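Local coordinates for ABC transporter (Caldanaerobius, PDB 4G68), which probably serves as the extracellular solute-binding component of an ABC transporter, capturing sugars released from xylan for uptake by this thermophilic bacterium, at residues Asn45-Glu50 and Asp348-Ile353; Val156-Lys161 and Ile375-Asn380; Asp180-Phe185 and Thr191-Gly196; Glu262-Phe267 and Ala282-Ser287. All blocks are in the same frame, centred on the assembly; numbering follows the deposited sequence.

Contact 1. Residues Asn45-Glu50 and Asp348-Ile353; sequences NLFTGE and DMDYLI
Phe47 and Met349 make the apolar half of this contact. The terminal methyl of Met349 sits over one face of the Phe47 ring in a CH-pi contact, CE lying 4.2 Å from the ring centroid and 14° off the normal, shifted toward the CE1 rim. Met349 gets there with CG anti to the backbone N (chi1 176°) and a bend at its last torsion that folds the methyl onto the ring. The opposite face is covered from within the loop by Leu46 CD1, 4.3 Å above the plane, so the ring is sandwiched between two aliphatic groups.

The polar neighbour of the ring is Asp350. Its OD1 comes in obliquely, 4.0 Å from Phe47 CE1, the carboxylate and ring planes 54° apart; its hydrogen bond goes instead to Thr355 OG1, just past the helix. OD2 lies close to the carboxylate of Asp151, a closeness of like charges.

Phe47 itself is fixed by its backbone. Its N-H reaches Asn45 OD1 at 3.1 Å, on a lone pair in the carbonyl plane, forming an Asx turn, and Phe47 is also the centre of an inverse gamma turn. This bend follows strand 40-45 and leads into helix 52-66, the start of the right-handed beta-alpha-beta crossover to parallel strand 71-76, as in the alpha/beta lobes of bacterial solute-binding proteins.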
loop_
_atom_site.group_PDB
_atom_site.type_symbol
_atom_site.label_atom_id
_atom_site.label_comp_id
_atom_site.label_asym_id
_atom_site.label_seq_id
_atom_site.Cartn_x
_atom_site.Cartn_y
_atom_site.Cartn_z
ATOM N N ASN C 45 13.424 7.390 -4.641
ATOM C CA ASN C 45 12.035 7.200 -4.157
ATOM C C ASN C 45 11.055 7.075 -5.334
ATOM O O ASN C 45 11.464 7.213 -6.510
ATOM C CB ASN C 45 11.626 8.310 -3.167
ATOM C CG ASN C 45 11.556 9.673 -3.826
ATOM O OD1 ASN C 45 10.551 10.007 -4.472
ATOM N ND2 ASN C 45 12.625 10.453 -3.698
ATOM N N LEU C 46 9.784 6.801 -5.026
ATOM C CA LEU C 46 8.786 6.557 -6.075
ATOM C C LEU C 46 7.670 7.619 -6.148
ATOM O O LEU C 46 6.657 7.420 -6.866
ATOM C CB LEU C 46 8.185 5.162 -5.958
ATOM C CG LEU C 46 7.410 4.786 -4.689
ATOM C CD1 LEU C 46 6.401 5.840 -4.234
ATOM C CD2 LEU C 46 6.698 3.448 -4.872
ATOM N N PHE C 47 7.858 8.745 -5.438
ATOM C CA PHE C 47 6.857 9.840 -5.428
ATOM C C PHE C 47 6.761 10.682 -6.714
ATOM O O PHE C 47 7.219 11.843 -6.796
ATOM C CB PHE C 47 7.017 10.721 -4.194
ATOM C CG PHE C 47 6.662 10.023 -2.921
ATOM C CD1 PHE C 47 5.334 9.790 -2.575
ATOM C CD2 PHE C 47 7.664 9.584 -2.060
ATOM C CE1 PHE C 47 5.024 9.136 -1.383
ATOM C CE2 PHE C 47 7.357 8.913 -0.886
ATOM C CZ PHE C 47 6.027 8.697 -0.539
ATOM N N THR C 48 6.089 10.099 -7.696
ATOM C CA THR C 48 6.102 10.609 -9.065
ATOM C C THR C 48 4.970 11.588 -9.385
ATOM O O THR C 48 5.144 12.508 -10.191
ATOM C CB THR C 48 6.077 9.430 -10.041
ATOM O OG1 THR C 48 5.951 9.913 -11.369
ATOM C CG2 THR C 48 4.937 8.476 -9.737
ATOM N N GLY C 49 3.807 11.379 -8.759
ATOM C CA GLY C 49 2.616 12.200 -9.043
ATOM C C GLY C 49 2.585 13.486 -8.237
ATOM O O GLY C 49 3.273 13.612 -7.208
ATOM N N GLU C 50 1.769 14.437 -8.684
ATOM C CA GLU C 50 1.659 15.737 -7.999
ATOM C C GLU C 50 0.534 15.734 -6.949
ATOM O O GLU C 50 -0.491 15.087 -7.141
ATOM C CB GLU C 50 1.442 16.875 -9.012
ATOM C CG GLU C 50 2.528 17.031 -10.076
ATOM C CD GLU C 50 3.868 17.433 -9.504
ATOM O OE1 GLU C 50 3.928 17.938 -8.346
ATOM O OE2 GLU C 50 4.865 17.233 -10.238
ATOM N N ASP C 348 5.241 13.620 7.588
ATOM C CA ASP C 348 4.379 14.826 7.736
ATOM C C ASP C 348 3.735 15.242 6.386
ATOM O O ASP C 348 2.557 15.636 6.332
ATOM C CB ASP C 348 5.214 16.012 8.189
ATOM C CG ASP C 348 5.615 15.956 9.637
ATOM O OD1 ASP C 348 5.320 14.962 10.344
ATOM O OD2 ASP C 348 6.217 17.003 10.071
ATOM N N MET C 349 4.508 15.154 5.304
ATOM C CA MET C 349 3.993 15.429 3.966
ATOM C C MET C 349 2.790 14.491 3.713
ATOM O O MET C 349 1.731 14.956 3.339
ATOM C CB MET C 349 5.083 15.164 2.904
ATOM C CG MET C 349 4.601 15.337 1.462
ATOM S SD MET C 349 5.676 14.644 0.195
ATOM C CE MET C 349 5.252 12.894 0.240
ATOM N N ASP C 350 2.983 13.184 3.946
ATOM C CA ASP C 350 1.972 12.112 3.676
ATOM C C ASP C 350 0.668 12.448 4.376
ATOM O O ASP C 350 -0.425 12.415 3.776
ATOM C CB ASP C 350 2.460 10.760 4.260
ATOM C CG ASP C 350 3.325 9.956 3.317
ATOM O OD1 ASP C 350 3.463 10.347 2.123
ATOM O OD2 ASP C 350 3.879 8.897 3.793
ATOM N N TYR C 351 0.798 12.758 5.663
ATOM C CA TYR C 351 -0.325 13.183 6.509
ATOM C C TYR C 351 -1.096 14.398 5.943
ATOM O O TYR C 351 -2.347 14.380 5.888
ATOM C CB TYR C 351 0.193 13.488 7.913
ATOM C CG TYR C 351 -0.878 13.718 8.974
ATOM C CD1 TYR C 351 -2.023 12.911 9.023
ATOM C CD2 TYR C 351 -0.727 14.712 9.931
ATOM C CE1 TYR C 351 -3.002 13.106 9.982
ATOM C CE2 TYR C 351 -1.696 14.918 10.917
ATOM C CZ TYR C 351 -2.823 14.110 10.937
ATOM O OH TYR C 351 -3.778 14.307 11.903
ATOM N N LEU C 352 -0.358 15.410 5.480
ATOM C CA LEU C 352 -0.959 16.642 4.982
ATOM C C LEU C 352 -1.652 16.477 3.632
ATOM O O LEU C 352 -2.733 17.024 3.420
ATOM C CB LEU C 352 0.104 17.735 4.882
ATOM C CG LEU C 352 0.499 18.326 6.243
ATOM C CD1 LEU C 352 1.803 19.111 6.152
ATOM C CD2 LEU C 352 -0.648 19.223 6.714
ATOM N N ILE C 353 -1.037 15.704 2.742
ATOM C CA ILE C 353 -1.528 15.510 1.397
ATOM C C ILE C 353 -2.214 14.152 1.106
ATOM O O ILE C 353 -2.693 13.946 -0.018
ATOM C CB ILE C 353 -0.458 15.885 0.347
ATOM C CG1 ILE C 353 0.579 14.765 0.187
ATOM C CG2 ILE C 353 0.219 17.219 0.728
ATOM C CD1 ILE C 353 1.608 15.048 -0.905
#

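Contact 2. Residues Val156-Lys161 and Ile375-Asn380; sequences VLYINK and IQIMNN
Tyr158 OH meets both a polar and an apolar partner: it is hydrogen-bonded to the backbone oxygen of Gly278, and the end of Ile377 comes up beside it, CD1 standing 4.1 Å from OH. The methyl approaches the ring obliquely, so the phenol keeps its polar bond while one methyl of the helix lies beside its hydroxyl end.

The main apolar meeting is between the branches of Val156 and Ile377, whose side chains cross at about a right angle. Val156 CG2 is 3.8 Å from Ile377 CG1 and 4.0 Å from Ile377 CG2, so this one methyl nestles against both branches of the isoleucine. With CG1 anti to the carbonyl carbon (chi1 -71°) and the chain then extended, Ile377 carries CD1 past the valine and on to the tyrosine. The other valine methyl is used within the strand: Val156 CG1 lies 3.6 Å above the Tyr158 ring, over its centre. Val156 thus links ring and helix, one methyl to each. Cutting Ile377 back to an alanine would probably open a gap beside Val156 CG2 and take away the methyl next to the Tyr158 hydroxyl.

The isoleucine stands where helix 372-382 widens into a pi-type turn, at residues 377-380. The helix packs on the sheet through Ile377, which also touches Ala299 of strand 297-300 and Leu357 of strand 357-358. Strand 144-160 is hydrogen-bonded antiparallel to strands 274-278 and 297-300, which places the contact between the sheet and this helix.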
loop_
_atom_site.group_PDB
_atom_site.type_symbol
_atom_site.label_atom_id
_atom_site.label_comp_id
_atom_site.label_asym_id
_atom_site.label_seq_id
_atom_site.Cartn_x
_atom_site.Cartn_y
_atom_site.Cartn_z
ATOM N N VAL C 156 -8.638 0.653 1.999
ATOM C CA VAL C 156 -9.769 1.579 2.062
ATOM C C VAL C 156 -10.725 1.305 0.913
ATOM O O VAL C 156 -10.259 1.152 -0.210
ATOM C CB VAL C 156 -9.298 3.036 1.884
ATOM C CG1 VAL C 156 -10.475 4.029 1.896
ATOM C CG2 VAL C 156 -8.294 3.400 2.978
ATOM N N LEU C 157 -12.056 1.303 1.206
ATOM C CA LEU C 157 -13.076 1.414 0.167
ATOM C C LEU C 157 -13.420 2.900 0.039
ATOM O O LEU C 157 -13.919 3.537 0.986
ATOM C CB LEU C 157 -14.314 0.516 0.468
ATOM C CG LEU C 157 -15.546 0.558 -0.483
ATOM C CD1 LEU C 157 -15.215 0.225 -1.936
ATOM C CD2 LEU C 157 -16.645 -0.346 0.057
ATOM N N TYR C 158 -13.206 3.443 -1.166
ATOM C CA TYR C 158 -13.577 4.820 -1.487
ATOM C C TYR C 158 -14.932 4.812 -2.156
ATOM O O TYR C 158 -15.142 4.065 -3.098
ATOM C CB TYR C 158 -12.551 5.439 -2.443
ATOM C CG TYR C 158 -11.162 5.489 -1.862
ATOM C CD1 TYR C 158 -10.729 6.592 -1.142
ATOM C CD2 TYR C 158 -10.252 4.460 -2.091
ATOM C CE1 TYR C 158 -9.437 6.658 -0.624
ATOM C CE2 TYR C 158 -8.962 4.510 -1.566
ATOM C CZ TYR C 158 -8.565 5.600 -0.852
ATOM O OH TYR C 158 -7.274 5.628 -0.365
ATOM N N ILE C 159 -15.842 5.658 -1.651
ATOM C CA ILE C 159 -17.217 5.782 -2.132
ATOM C C ILE C 159 -17.376 7.186 -2.729
ATOM O O ILE C 159 -17.161 8.173 -2.021
ATOM C CB ILE C 159 -18.199 5.640 -0.903
ATOM C CG1 ILE C 159 -17.983 4.318 -0.200
ATOM C CG2 ILE C 159 -19.686 5.875 -1.253
ATOM C CD1 ILE C 159 -18.166 3.174 -1.163
ATOM N N ASN C 160 -17.729 7.285 -4.010
ATOM C CA ASN C 160 -18.144 8.573 -4.570
ATOM C C ASN C 160 -19.574 8.853 -4.096
ATOM O O ASN C 160 -20.519 8.309 -4.693
ATOM C CB ASN C 160 -18.103 8.539 -6.110
ATOM C CG ASN C 160 -18.452 9.891 -6.734
ATOM O OD1 ASN C 160 -19.359 10.571 -6.260
ATOM N ND2 ASN C 160 -17.731 10.299 -7.759
ATOM N N LYS C 161 -19.734 9.672 -3.034
ATOM C CA LYS C 161 -21.061 9.914 -2.417
ATOM C C LYS C 161 -22.065 10.472 -3.429
ATOM O O LYS C 161 -23.263 10.142 -3.369
ATOM C CB LYS C 161 -20.994 10.904 -1.249
ATOM C CG LYS C 161 -20.075 10.518 -0.070
ATOM C CD LYS C 161 -20.019 11.698 0.913
ATOM C CE LYS C 161 -18.761 11.703 1.764
ATOM N NZ LYS C 161 -18.429 12.975 2.497
ATOM N N ILE C 375 -8.100 12.053 7.676
ATOM C CA ILE C 375 -8.646 11.892 9.024
ATOM C C ILE C 375 -9.664 10.740 9.041
ATOM O O ILE C 375 -9.702 9.863 9.964
ATOM C CB ILE C 375 -9.348 13.193 9.441
ATOM C CG1 ILE C 375 -8.311 14.310 9.551
ATOM C CG2 ILE C 375 -10.035 13.052 10.796
ATOM C CD1 ILE C 375 -8.880 15.706 9.594
ATOM N N GLN C 376 -10.478 10.716 8.011
ATOM C CA GLN C 376 -11.520 9.679 7.904
ATOM C C GLN C 376 -10.933 8.251 7.838
ATOM O O GLN C 376 -11.414 7.329 8.539
ATOM C CB GLN C 376 -12.501 9.979 6.763
ATOM C CG GLN C 376 -13.829 9.237 6.981
ATOM C CD GLN C 376 -14.847 9.456 5.882
ATOM O OE1 GLN C 376 -16.058 9.620 6.148
ATOM N NE2 GLN C 376 -14.363 9.501 4.650
ATOM N N ILE C 377 -9.895 8.099 6.999
ATOM C CA ILE C 377 -9.146 6.874 6.909
ATOM C C ILE C 377 -8.706 6.506 8.321
ATOM O O ILE C 377 -9.013 5.416 8.773
ATOM C CB ILE C 377 -7.971 6.911 5.891
ATOM C CG1 ILE C 377 -8.521 6.936 4.458
ATOM C CG2 ILE C 377 -7.120 5.644 6.061
ATOM C CD1 ILE C 377 -7.499 7.267 3.353
ATOM N N MET C 378 -8.005 7.402 9.021
ATOM C CA MET C 378 -7.680 7.149 10.429
ATOM C C MET C 378 -8.884 6.646 11.266
ATOM O O MET C 378 -8.821 5.565 11.886
ATOM C CB MET C 378 -7.085 8.399 11.051
ATOM C CG MET C 378 -5.600 8.526 10.804
ATOM S SD MET C 378 -4.864 9.940 11.687
ATOM C CE MET C 378 -4.983 9.474 13.319
ATOM N N ASN C 379 -9.977 7.407 11.231
ATOM C CA ASN C 379 -11.218 7.127 11.991
ATOM C C ASN C 379 -12.095 5.928 11.578
ATOM O O ASN C 379 -12.503 5.117 12.419
ATOM C CB ASN C 379 -12.079 8.390 11.955
ATOM C CG ASN C 379 -11.471 9.507 12.758
ATOM O OD1 ASN C 379 -10.482 9.300 13.493
ATOM N ND2 ASN C 379 -12.056 10.686 12.647
ATOM N N ASN C 380 -12.453 5.869 10.309
ATOM C CA ASN C 380 -13.236 4.744 9.796
ATOM C C ASN C 380 -12.462 3.453 9.608
ATOM O O ASN C 380 -13.095 2.398 9.590
ATOM C CB ASN C 380 -13.927 5.105 8.498
ATOM C CG ASN C 380 -15.010 6.170 8.697
ATOM O OD1 ASN C 380 -15.195 6.710 9.817
ATOM N ND2 ASN C 380 -15.702 6.518 7.595
#

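Contact 3. Residues Asp180-Phe185 and Thr191-Gly196; sequences DAIKTF and TPFALG
The Phe193 ring offers its edge to Ile182: CE2 is 3.8 Å from Ile182 CD1, with CG1 of the same isoleucine also in the ring plane. Beyond this edge the phenylalanine packs on Met245 of helix 233-248 and on Met274 and Phe276 of strand 274-278. Phe185, the second aromatic, touches the loop with its CB, 4.1 Å from Pro192 CG, while its ring leads away to an edge-to-face meeting with Phe164.

Of residues 191-196, Pro192 comes closest to residues 180-185. Its ring is wedged against one turn, CG lying 3.6 Å from the backbone oxygen of Ile182 and 3.9 Å from Ile182 CG2, and its CB comes within 4.0 Å of Ile182 CA. Of the isoleucine branches, CG2, anti to the backbone N, falls on the proline, CG1 touches both residues, and the extended CD1 runs on to Phe193. Replacement of Ile182 by a glycine is likely to leave both the Phe193 edge and the Pro192 ring short of packing partners.

Within the helix, Asp180 O receives two donors, Thr184 N and Thr184 OG1, the hydroxyl sitting 2.9 Å away and above the carbonyl plane. After helix 175-187 the loop turns back so that Pro192 meets Ile182, then runs beside strand 274-278, with backbone bonds from Pro192 and Ala194 to Met274, while Ala248 of helix 233-248 also meets Ile182.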
loop_
_atom_site.group_PDB
_atom_site.type_symbol
_atom_site.label_atom_id
_atom_site.label_comp_id
_atom_site.label_asym_id
_atom_site.label_seq_id
_atom_site.Cartn_x
_atom_site.Cartn_y
_atom_site.Cartn_z
ATOM N N ASP C 180 -24.933 -6.456 -4.818
ATOM C CA ASP C 180 -26.140 -5.792 -5.317
ATOM C C ASP C 180 -25.905 -4.342 -5.818
ATOM O O ASP C 180 -26.415 -3.963 -6.901
ATOM C CB ASP C 180 -27.293 -5.821 -4.299
ATOM C CG ASP C 180 -28.550 -5.178 -4.864
ATOM O OD1 ASP C 180 -28.935 -5.566 -6.022
ATOM O OD2 ASP C 180 -29.120 -4.265 -4.212
ATOM N N ALA C 181 -25.148 -3.548 -5.039
ATOM C CA ALA C 181 -24.725 -2.213 -5.475
ATOM C C ALA C 181 -24.020 -2.292 -6.825
ATOM O O ALA C 181 -24.305 -1.497 -7.723
ATOM C CB ALA C 181 -23.811 -1.540 -4.448
ATOM N N ILE C 182 -23.099 -3.233 -6.965
ATOM C CA ILE C 182 -22.351 -3.392 -8.221
ATOM C C ILE C 182 -23.384 -3.707 -9.303
ATOM O O ILE C 182 -23.396 -3.068 -10.354
ATOM C CB ILE C 182 -21.320 -4.564 -8.139
ATOM C CG1 ILE C 182 -20.156 -4.214 -7.161
ATOM C CG2 ILE C 182 -20.891 -5.051 -9.544
ATOM C CD1 ILE C 182 -19.342 -5.423 -6.768
ATOM N N LYS C 183 -24.269 -4.685 -9.036
ATOM C CA LYS C 183 -25.320 -4.979 -10.045
ATOM C C LYS C 183 -26.193 -3.762 -10.411
ATOM O O LYS C 183 -26.521 -3.587 -11.611
ATOM C CB LYS C 183 -26.195 -6.085 -9.548
ATOM C CG LYS C 183 -25.552 -7.429 -9.765
ATOM C CD LYS C 183 -26.317 -8.501 -9.036
ATOM C CE LYS C 183 -25.691 -9.844 -9.320
ATOM N NZ LYS C 183 -26.368 -10.934 -8.514
ATOM N N THR C 184 -26.581 -2.977 -9.383
ATOM C CA THR C 184 -27.420 -1.773 -9.559
ATOM C C THR C 184 -26.712 -0.744 -10.416
ATOM O O THR C 184 -27.254 -0.324 -11.439
ATOM C CB THR C 184 -27.924 -1.182 -8.199
ATOM O OG1 THR C 184 -28.606 -2.219 -7.454
ATOM C CG2 THR C 184 -28.901 0.005 -8.402
ATOM N N PHE C 185 -25.473 -0.383 -10.058
ATOM C CA PHE C 185 -24.717 0.579 -10.870
ATOM C C PHE C 185 -24.522 0.155 -12.303
ATOM O O PHE C 185 -24.640 0.957 -13.230
ATOM C CB PHE C 185 -23.346 0.891 -10.258
ATOM C CG PHE C 185 -23.425 1.824 -9.078
ATOM C CD1 PHE C 185 -23.917 3.143 -9.234
ATOM C CD2 PHE C 185 -22.995 1.407 -7.808
ATOM C CE1 PHE C 185 -23.982 4.014 -8.147
ATOM C CE2 PHE C 185 -23.055 2.289 -6.724
ATOM C CZ PHE C 185 -23.548 3.586 -6.892
ATOM N N THR C 191 -19.889 2.457 -14.177
ATOM C CA THR C 191 -18.768 1.584 -13.781
ATOM C C THR C 191 -18.709 1.483 -12.239
ATOM O O THR C 191 -18.476 2.500 -11.568
ATOM C CB THR C 191 -17.416 2.150 -14.335
ATOM O OG1 THR C 191 -17.491 2.274 -15.754
ATOM C CG2 THR C 191 -16.255 1.248 -14.023
ATOM N N PRO C 192 -18.935 0.274 -11.672
ATOM C CA PRO C 192 -19.028 0.156 -10.210
ATOM C C PRO C 192 -17.672 0.402 -9.583
ATOM O O PRO C 192 -17.591 1.096 -8.618
ATOM C CB PRO C 192 -19.409 -1.337 -10.010
ATOM C CG PRO C 192 -20.209 -1.624 -11.236
ATOM C CD PRO C 192 -19.427 -0.950 -12.334
ATOM N N PHE C 193 -16.626 -0.229 -10.111
ATOM C CA PHE C 193 -15.293 -0.036 -9.565
ATOM C C PHE C 193 -14.361 0.432 -10.683
ATOM O O PHE C 193 -14.361 -0.163 -11.773
ATOM C CB PHE C 193 -14.705 -1.358 -9.037
ATOM C CG PHE C 193 -15.102 -1.719 -7.628
ATOM C CD1 PHE C 193 -14.269 -1.394 -6.517
ATOM C CD2 PHE C 193 -16.261 -2.458 -7.387
ATOM C CE1 PHE C 193 -14.666 -1.746 -5.223
ATOM C CE2 PHE C 193 -16.603 -2.851 -6.093
ATOM C CZ PHE C 193 -15.800 -2.517 -5.021
ATOM N N ALA C 194 -13.558 1.468 -10.406
ATOM C CA ALA C 194 -12.419 1.796 -11.258
ATOM C C ALA C 194 -11.299 0.900 -10.824
ATOM O O ALA C 194 -10.773 1.116 -9.734
ATOM C CB ALA C 194 -11.991 3.247 -11.075
ATOM N N LEU C 195 -10.933 -0.094 -11.644
ATOM C CA LEU C 195 -9.684 -0.882 -11.337
ATOM C C LEU C 195 -8.638 -0.885 -12.501
ATOM O O LEU C 195 -9.022 -1.097 -13.656
ATOM C CB LEU C 195 -10.023 -2.293 -10.859
ATOM C CG LEU C 195 -8.897 -3.325 -10.751
ATOM C CD1 LEU C 195 -7.871 -2.966 -9.650
ATOM C CD2 LEU C 195 -9.406 -4.746 -10.592
ATOM N N GLY C 196 -7.330 -0.658 -12.196
ATOM C CA GLY C 196 -6.283 -0.933 -13.157
ATOM C C GLY C 196 -5.442 -2.137 -12.762
ATOM O O GLY C 196 -4.641 -2.040 -11.819
#

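Contact 4. Residues Glu262-Phe267 and Ala282-Ser287; sequences EATAEF and AAAFVS
Phe267 points the edge of its ring at the face of Phe285 in a T-shaped (edge-to-face) pair, the planes at 70° and the centroids 4.8 Å apart. Phe267 CD2 is the atom that lands: it stands 3.5 Å above the Phe285 plane, over the centre, and so is nearly equidistant from all six ring carbons. The phenylalanine of helix 260-268 reaches over because its CG is anti to the backbone N (chi1 -165°), which swings the ring off the helix toward its partner.

One turn back, Thr264 meets the same Phe285 ring from a different quarter. Its CB lies near the ring plane, 3.8 Å from CE1, with CG2 close behind, so Phe285 is met on a face by one residue and at an edge by another. Thr264 CB is also 3.7 Å from the Ala284 methyl; that small side chain lets the helices come close here, the CA atoms of Thr264 and Ala284 being 6.3 Å apart. The hydroxyl of Thr264 is turned to its own helix and hydrogen-bonded to Asp261 O.

Further rings extend the cluster, since Tyr158 and Tyr275 each meet Phe285 edge-to-face. Ala284 O, for its part, is hydrogen-bonded by Asn268 ND2, which adds a polar tie between the two helices next to the apolar one. The chemistry of the side-chain contact is thus hydrocarbon and aromatic: the slightly positive ring edge of Phe267 set against the electron-rich face of Phe285 gives a directional but weak attraction, and the remaining contacts, of Thr264 with Phe285 and Ala284, are van der Waals.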
loop_
_atom_site.group_PDB
_atom_site.type_symbol
_atom_site.label_atom_id
_atom_site.label_comp_id
_atom_site.label_asym_id
_atom_site.label_seq_id
_atom_site.Cartn_x
_atom_site.Cartn_y
_atom_site.Cartn_z
ATOM N N GLU C 262 -3.960 4.999 -14.104
ATOM C CA GLU C 262 -5.080 5.137 -15.019
ATOM C C GLU C 262 -6.399 4.919 -14.278
ATOM O O GLU C 262 -7.408 5.535 -14.579
ATOM C CB GLU C 262 -4.933 4.172 -16.192
ATOM C CG GLU C 262 -3.708 4.556 -17.052
ATOM C CD GLU C 262 -3.566 3.810 -18.362
ATOM O OE1 GLU C 262 -3.383 2.586 -18.378
ATOM O OE2 GLU C 262 -3.566 4.482 -19.401
ATOM N N ALA C 263 -6.383 4.025 -13.292
ATOM C CA ALA C 263 -7.586 3.781 -12.508
ATOM C C ALA C 263 -7.956 4.946 -11.574
ATOM O O ALA C 263 -9.112 5.352 -11.528
ATOM C CB ALA C 263 -7.446 2.483 -11.727
ATOM N N THR C 264 -6.970 5.472 -10.823
ATOM C CA THR C 264 -7.178 6.664 -9.995
ATOM C C THR C 264 -7.641 7.899 -10.858
ATOM O O THR C 264 -8.457 8.734 -10.432
ATOM C CB THR C 264 -5.910 6.992 -9.123
ATOM O OG1 THR C 264 -4.783 7.205 -9.981
ATOM C CG2 THR C 264 -5.582 5.813 -8.209
ATOM N N ALA C 265 -7.137 8.009 -12.078
ATOM C CA ALA C 265 -7.628 9.081 -12.964
ATOM C C ALA C 265 -9.120 8.853 -13.357
ATOM O O ALA C 265 -9.922 9.800 -13.318
ATOM C CB ALA C 265 -6.730 9.197 -14.198
ATOM N N GLU C 266 -9.485 7.603 -13.668
ATOM C CA GLU C 266 -10.888 7.206 -13.824
ATOM C C GLU C 266 -11.751 7.709 -12.670
ATOM O O GLU C 266 -12.698 8.494 -12.862
ATOM C CB GLU C 266 -10.992 5.698 -13.829
ATOM C CG GLU C 266 -11.459 5.166 -15.166
ATOM C CD GLU C 266 -11.730 3.670 -15.152
ATOM O OE1 GLU C 266 -11.741 2.990 -14.124
ATOM O OE2 GLU C 266 -11.920 3.138 -16.241
ATOM N N PHE C 267 -11.393 7.256 -11.468
ATOM C CA PHE C 267 -12.150 7.573 -10.272
ATOM C C PHE C 267 -12.175 9.032 -9.945
ATOM O O PHE C 267 -13.216 9.503 -9.476
ATOM C CB PHE C 267 -11.595 6.860 -9.064
ATOM C CG PHE C 267 -12.526 6.865 -7.871
ATOM C CD1 PHE C 267 -13.798 6.311 -7.960
ATOM C CD2 PHE C 267 -12.122 7.397 -6.663
ATOM C CE1 PHE C 267 -14.640 6.287 -6.855
ATOM C CE2 PHE C 267 -12.938 7.351 -5.542
ATOM C CZ PHE C 267 -14.217 6.818 -5.641
ATOM N N ALA C 282 -5.425 7.906 -1.771
ATOM C CA ALA C 282 -6.263 9.084 -1.389
ATOM C C ALA C 282 -5.872 10.348 -2.031
ATOM O O ALA C 282 -6.752 11.067 -2.504
ATOM C CB ALA C 282 -6.284 9.283 0.104
ATOM N N ALA C 283 -4.558 10.625 -2.079
ATOM C CA ALA C 283 -4.052 11.919 -2.591
ATOM C C ALA C 283 -4.466 12.165 -4.034
ATOM O O ALA C 283 -4.696 13.298 -4.376
ATOM C CB ALA C 283 -2.523 12.023 -2.458
ATOM N N ALA C 284 -4.598 11.098 -4.844
ATOM C CA ALA C 284 -5.073 11.246 -6.267
ATOM C C ALA C 284 -6.494 11.786 -6.338
ATOM O O ALA C 284 -6.920 12.281 -7.392
ATOM C CB ALA C 284 -4.982 9.922 -7.025
ATOM N N PHE C 285 -7.242 11.661 -5.241
ATOM C CA PHE C 285 -8.677 12.053 -5.260
ATOM C C PHE C 285 -8.879 13.438 -4.630
ATOM O O PHE C 285 -9.778 14.204 -5.037
ATOM C CB PHE C 285 -9.625 10.986 -4.611
ATOM C CG PHE C 285 -9.281 9.549 -4.971
ATOM C CD1 PHE C 285 -8.766 9.232 -6.215
ATOM C CD2 PHE C 285 -9.541 8.499 -4.063
ATOM C CE1 PHE C 285 -8.476 7.921 -6.544
ATOM C CE2 PHE C 285 -9.263 7.197 -4.385
ATOM C CZ PHE C 285 -8.741 6.893 -5.641
ATOM N N VAL C 286 -8.027 13.760 -3.653
ATOM C CA VAL C 286 -8.223 14.951 -2.843
ATOM C C VAL C 286 -7.036 15.926 -2.875
ATOM O O VAL C 286 -7.127 17.048 -2.349
ATOM C CB VAL C 286 -8.613 14.550 -1.404
ATOM C CG1 VAL C 286 -9.862 13.669 -1.443
ATOM C CG2 VAL C 286 -7.481 13.809 -0.671
ATOM N N SER C 287 -5.936 15.518 -3.494
ATOM C CA SER C 287 -4.804 16.432 -3.580
ATOM C C SER C 287 -4.387 16.776 -4.999
ATOM O O SER C 287 -3.877 17.845 -5.221
ATOM C CB SER C 287 -3.605 15.866 -2.817
ATOM O OG SER C 287 -3.928 15.710 -1.449
#

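How the contacts relate
Leaving strand 40-45 near the N terminus, the chain opens contact 1, which closes nearly 300 residues later on helix 332-353. Contact 2 opens inside that loop, on strand 144-160, but closes beyond it on helix 372-382, so the two cross; Tyr351 touches Met378 between them. Contacts 3 and 4 follow in series and nest inside both long loops, each closing a short one. Contact 4 lies against the other three: Ser287 meets Ile353 O, Tyr158 meets Phe285, and Ala263 meets Gly196; Leu157 on Phe193 joins contacts 2 and 3. Contacts 1 and 2 tie early parts of the chain to late helices, while contacts 3 and 4 join neighbouring elements.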